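Local coordinates for protein tryptophan decarboxylase 1 (Oryza sativa subsp. japonica, PDB 6KHO) that catalyses the pyridoxal 5'-phosphate-dependent decarboxylation of L-tryptophan to tryptamine, and of 5-hydroxy-L-tryptophan to serotonin, as a homodimer, at residues A[181-185]-A[348-353]; A[301-305]-A[432-436]. All coordinates share one frame. Numbering follows the deposited sequence.

Along the chain the segments alternate, 181-185, 301-305, 348-353, 432-436, so the two contacts interlock in sequence although their centres lie 29 Å apart and their nearest atoms about 15 Å apart. Both involve the large domain with its seven-stranded mixed sheet. Contact 1 packs helix 175-194 on helix 346-353, beside strands 339-343 and 294-298 and close to the second subunit. Contact 2 starts from the loop that follows strand 294-298 and reaches the four-stranded antiparallel sheet through the residues just before strand 435-440. One contact therefore lies within the cofactor-binding domain, near the dimer partner; the other ties the cofactor pocket to the C-terminal sheet.

Contact 1 of 2, residues A[181-185]-A[348-353]; sequences VTLVA and RLTGSL
Ala185 sets its methyl group against the first turn of segment 348-353: its CB lies 3.4 Å from Arg348 O and 3.7 Å from Leu349 CD1, and the CA atoms of Ala185 and Leu349 are 5.5 Å apart, the nearest pair. With so small a residue at the crossing, the two helical segments come close, 8.9 Å between axes, at 87° between their N-to-C directions. Both backbones are helical, as marked by the bonds Ala185 N to Val181 O (3.1 Å) and Leu353 N to Leu349 O (3.0 Å). One turn before Ala185, Val181 (chi1 m) adds an apolar patch, its CB 3.9 Å from Leu353 CD1 and its CG2 4.3 Å from Leu349 CD2. Leu349, chi1 near -105° and chi2 p, brings its CD1 also to 4.2 Å from Thr182 CG2. Val184 (chi1 t) puts CG1 3.8 Å from Ser352 CB. The two segments meet by packing alone, burying 310 Å². The polar side chains have partners elsewhere: Ser352 OG is hydrogen-bonded to Asp188 OD2, and Thr182 OG1 to Tyr265 OH. Leu341 packs on Val181 and Leu349, and Trp294 on Ala185 and Leu349, while Leu223 of the second subunit touches Val184 and Leu353, and Lys219 of that subunit is hydrogen-bonded to Leu353 O. This is near-perpendicular helix packing beside the central sheet of a fold-type I PLP enzyme; helix 175-194 begins with the cofactor-binding Thr175 and Ser176, and the contact joins its middle to the short helix after strand 339-343.

Contact 2 of 2, residues A[301-305]-A[432-436]; sequences YAGSA and NFALV
Tyr301 opens the segment with its CA-to-CB bond toward 432-436; chi1 t and chi2 73° place the ring beside Phe433 and Ala434. Its OH accepts a hydrogen bond from Ala434 N (3.3 Å, N-H...O angle 138°) and lies 3.3 Å from Ala434 CB, while its CE2 is 3.9 Å from Phe433 CB. Ala302 follows, its CA 7.1 Å from that of Phe433, the nearest CA pair. Its methyl lies over one face of the Phe433 ring in a CH-pi contact: CB sits 3.6 Å from the centroid, 15° off the ring normal, and 3.5 Å from Phe433 CZ. The chain then turns with helical phi/psi through Gly303 and Ser304, held by Ala305 N to Ala302 O at 3.0 Å, and returns Ala305 to the aromatic ring, with CB 4.1 Å from Phe433 CD1. Across from this turn, Phe433 has chi1 m, and the chain becomes extended at Leu435 as strand 435-440 begins. The buried area is 218 Å². Trp331 touches Ala305, Phe433 and Ala434 and stacks with Tyr301, whose ring also stacks with Phe104. The side chain of Tyr301 is about 4 Å from the bound PLP and about 4 Å from the side chain of Lys330, the lysine to which the cofactor attaches, though not covalently linked in this structure. Chemically, the one polar link between the two segments runs from Ala434 N to the hydroxyl of a cofactor-pocket tyrosine; the rest is apolar and CH-pi packing, joining the cofactor-side loop to the residues leading into strand 435-440 of the C-terminal sheet.

Contact 1 of 2, residues A[181-185]-A[348-353]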
loop_
_atom_site.group_PDB
_atom_site.type_symbol
_atom_site.label_atom_id
_atom_site.label_comp_id
_atom_site.label_asym_id
_atom_site.label_seq_id
_atom_site.Cartn_x
_atom_site.Cartn_y
_atom_site.Cartn_z
ATOM N N VAL A 181 10.777 6.911 -2.052
ATOM C CA VAL A 181 11.482 7.137 -0.795
ATOM C C VAL A 181 12.986 7.280 -1.045
ATOM O O VAL A 181 13.657 8.057 -0.358
ATOM C CB VAL A 181 11.153 6.035 0.237
ATOM C CG1 VAL A 181 9.641 5.992 0.537
ATOM C CG2 VAL A 181 11.659 4.653 -0.196
ATOM N N THR A 182 13.543 6.565 -2.024
ATOM C CA THR A 182 14.967 6.754 -2.300
ATOM C C THR A 182 15.227 8.075 -3.017
ATOM O O THR A 182 16.278 8.691 -2.805
ATOM C CB THR A 182 15.548 5.593 -3.115
ATOM O OG1 THR A 182 14.826 5.421 -4.348
ATOM C CG2 THR A 182 15.520 4.301 -2.297
ATOM N N LEU A 183 14.300 8.517 -3.874
ATOM C CA LEU A 183 14.420 9.850 -4.460
ATOM C C LEU A 183 14.395 10.925 -3.384
ATOM O O LEU A 183 15.115 11.927 -3.483
ATOM C CB LEU A 183 13.297 10.108 -5.464
ATOM C CG LEU A 183 13.468 9.538 -6.861
ATOM C CD1 LEU A 183 12.094 9.397 -7.517
ATOM C CD2 LEU A 183 14.371 10.472 -7.667
ATOM N N VAL A 184 13.558 10.746 -2.361
ATOM C CA VAL A 184 13.478 11.744 -1.304
ATOM C C VAL A 184 14.775 11.770 -0.504
ATOM O O VAL A 184 15.295 12.842 -0.181
ATOM C CB VAL A 184 12.255 11.484 -0.411
ATOM C CG1 VAL A 184 12.397 12.230 0.917
ATOM C CG2 VAL A 184 10.987 11.943 -1.135
ATOM N N ALA A 185 15.342 10.600 -0.216
ATOM C CA ALA A 185 16.620 10.571 0.496
ATOM C C ALA A 185 17.724 11.236 -0.327
ATOM O O ALA A 185 18.505 12.043 0.193
ATOM C CB ALA A 185 16.985 9.130 0.852
ATOM N N ARG A 348 20.224 6.821 5.729
ATOM C CA ARG A 348 19.892 7.791 4.684
ATOM C C ARG A 348 18.385 7.877 4.460
ATOM O O ARG A 348 17.864 8.952 4.140
ATOM C CB ARG A 348 20.596 7.424 3.365
ATOM C CG ARG A 348 22.138 7.430 3.377
ATOM C CD ARG A 348 22.734 8.777 2.929
ATOM N NE ARG A 348 24.188 8.714 2.742
ATOM C CZ ARG A 348 25.008 9.767 2.818
ATOM N NH1 ARG A 348 26.319 9.618 2.633
ATOM N NH2 ARG A 348 24.520 10.974 3.085
ATOM N N LEU A 349 17.666 6.756 4.610
ATOM C CA LEU A 349 16.214 6.773 4.435
ATOM C C LEU A 349 15.501 7.230 5.699
ATOM O O LEU A 349 14.624 8.101 5.646
ATOM C CB LEU A 349 15.704 5.392 4.032
ATOM C CG LEU A 349 15.289 5.174 2.586
ATOM C CD1 LEU A 349 16.392 5.603 1.651
ATOM C CD2 LEU A 349 14.976 3.696 2.403
ATOM N N THR A 350 15.856 6.653 6.849
ATOM C CA THR A 350 15.164 7.028 8.076
ATOM C C THR A 350 15.375 8.507 8.392
ATOM O O THR A 350 14.489 9.146 8.965
ATOM C CB THR A 350 15.623 6.148 9.249
ATOM O OG1 THR A 350 17.046 6.269 9.420
ATOM C CG2 THR A 350 15.283 4.674 8.983
ATOM N N GLY A 351 16.505 9.085 7.968
ATOM C CA GLY A 351 16.730 10.509 8.197
ATOM C C GLY A 351 15.652 11.389 7.589
ATOM O O GLY A 351 15.256 12.401 8.176
ATOM N N SER A 352 15.151 11.010 6.414
ATOM C CA SER A 352 14.060 11.735 5.769
ATOM C C SER A 352 12.671 11.262 6.197
ATOM O O SER A 352 11.720 12.054 6.165
ATOM C CB SER A 352 14.168 11.595 4.250
ATOM O OG SER A 352 15.358 12.184 3.768
ATOM N N LEU A 353 12.520 9.997 6.597
ATOM C CA LEU A 353 11.196 9.390 6.732
ATOM C C LEU A 353 10.734 9.217 8.174
ATOM O O LEU A 353 9.544 8.945 8.396
ATOM C CB LEU A 353 11.173 8.019 6.041
ATOM C CG LEU A 353 11.457 7.996 4.540
ATOM C CD1 LEU A 353 11.591 6.567 4.039
ATOM C CD2 LEU A 353 10.347 8.733 3.813
#

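Contact 2 of 2, residues A[301-305]-A[432-436]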
loop_
_atom_site.group_PDB
_atom_site.type_symbol
_atom_site.label_atom_id
_atom_site.label_comp_id
_atom_site.label_asym_id
_atom_site.label_seq_id
_atom_site.Cartn_x
_atom_site.Cartn_y
_atom_site.Cartn_z
ATOM N N TYR A 301 10.753 -6.991 -12.118
ATOM C CA TYR A 301 10.418 -8.283 -12.708
ATOM C C TYR A 301 11.602 -9.242 -12.693
ATOM O O TYR A 301 11.540 -10.316 -12.092
ATOM C CB TYR A 301 9.932 -8.071 -14.148
ATOM C CG TYR A 301 9.905 -9.321 -15.006
ATOM C CD1 TYR A 301 8.927 -10.306 -14.817
ATOM C CD2 TYR A 301 10.836 -9.500 -16.018
ATOM C CE1 TYR A 301 8.898 -11.442 -15.614
ATOM C CE2 TYR A 301 10.821 -10.626 -16.810
ATOM C CZ TYR A 301 9.849 -11.590 -16.614
ATOM O OH TYR A 301 9.847 -12.707 -17.415
ATOM N N ALA A 302 12.693 -8.859 -13.347
ATOM C CA ALA A 302 13.788 -9.786 -13.580
ATOM C C ALA A 302 14.629 -10.055 -12.339
ATOM O O ALA A 302 15.413 -11.002 -12.348
ATOM C CB ALA A 302 14.674 -9.265 -14.706
ATOM N N GLY A 303 14.499 -9.249 -11.283
ATOM C CA GLY A 303 15.206 -9.549 -10.050
ATOM C C GLY A 303 14.990 -10.972 -9.562
ATOM O O GLY A 303 15.925 -11.621 -9.083
ATOM N N SER A 304 13.755 -11.481 -9.679
ATOM C CA SER A 304 13.472 -12.840 -9.214
ATOM C C SER A 304 14.313 -13.883 -9.937
ATOM O O SER A 304 14.682 -14.900 -9.335
ATOM C CB SER A 304 11.987 -13.173 -9.383
ATOM O OG SER A 304 11.186 -12.352 -8.565
ATOM N N ALA A 305 14.629 -13.659 -11.221
ATOM C CA ALA A 305 15.441 -14.628 -11.947
ATOM C C ALA A 305 16.867 -14.691 -11.418
ATOM O O ALA A 305 17.567 -15.682 -11.661
ATOM C CB ALA A 305 15.449 -14.299 -13.444
ATOM N N ASN A 432 16.078 -12.103 -22.891
ATOM C CA ASN A 432 16.883 -12.300 -21.688
ATOM C C ASN A 432 16.190 -13.160 -20.637
ATOM O O ASN A 432 16.864 -13.893 -19.900
ATOM C CB ASN A 432 17.240 -10.949 -21.060
ATOM C CG ASN A 432 18.199 -10.147 -21.914
ATOM O OD1 ASN A 432 19.206 -10.673 -22.372
ATOM N ND2 ASN A 432 17.879 -8.873 -22.145
ATOM N N PHE A 433 14.864 -13.086 -20.545
ATOM C CA PHE A 433 14.145 -13.759 -19.468
ATOM C C PHE A 433 12.974 -14.553 -20.032
ATOM O O PHE A 433 13.186 -15.431 -20.872
ATOM C CB PHE A 433 13.727 -12.722 -18.424
ATOM C CG PHE A 433 14.897 -11.896 -17.921
ATOM C CD1 PHE A 433 15.842 -12.459 -17.072
ATOM C CD2 PHE A 433 15.078 -10.587 -18.341
ATOM C CE1 PHE A 433 16.931 -11.716 -16.628
ATOM C CE2 PHE A 433 16.161 -9.833 -17.903
ATOM C CZ PHE A 433 17.092 -10.398 -17.045
ATOM N N ALA A 434 11.742 -14.275 -19.595
ATOM C CA ALA A 434 10.592 -15.054 -20.050
ATOM C C ALA A 434 9.651 -14.239 -20.931
ATOM O O ALA A 434 8.491 -14.627 -21.119
ATOM C CB ALA A 434 9.833 -15.649 -18.861
ATOM N N LEU A 435 10.125 -13.121 -21.474
ATOM C CA LEU A 435 9.348 -12.285 -22.377
ATOM C C LEU A 435 9.967 -12.348 -23.768
ATOM O O LEU A 435 11.184 -12.172 -23.923
ATOM C CB LEU A 435 9.293 -10.837 -21.884
ATOM C CG LEU A 435 8.800 -9.759 -22.861
ATOM C CD1 LEU A 435 7.270 -9.744 -22.947
ATOM C CD2 LEU A 435 9.336 -8.391 -22.465
ATOM N N VAL A 436 9.130 -12.596 -24.773
ATOM C CA VAL A 436 9.549 -12.617 -26.172
ATOM C C VAL A 436 8.851 -11.471 -26.890
ATOM O O VAL A 436 7.624 -11.340 -26.813
ATOM C CB VAL A 436 9.217 -13.960 -26.846
ATOM C CG1 VAL A 436 9.506 -13.884 -28.339
ATOM C CG2 VAL A 436 9.993 -15.088 -26.204
#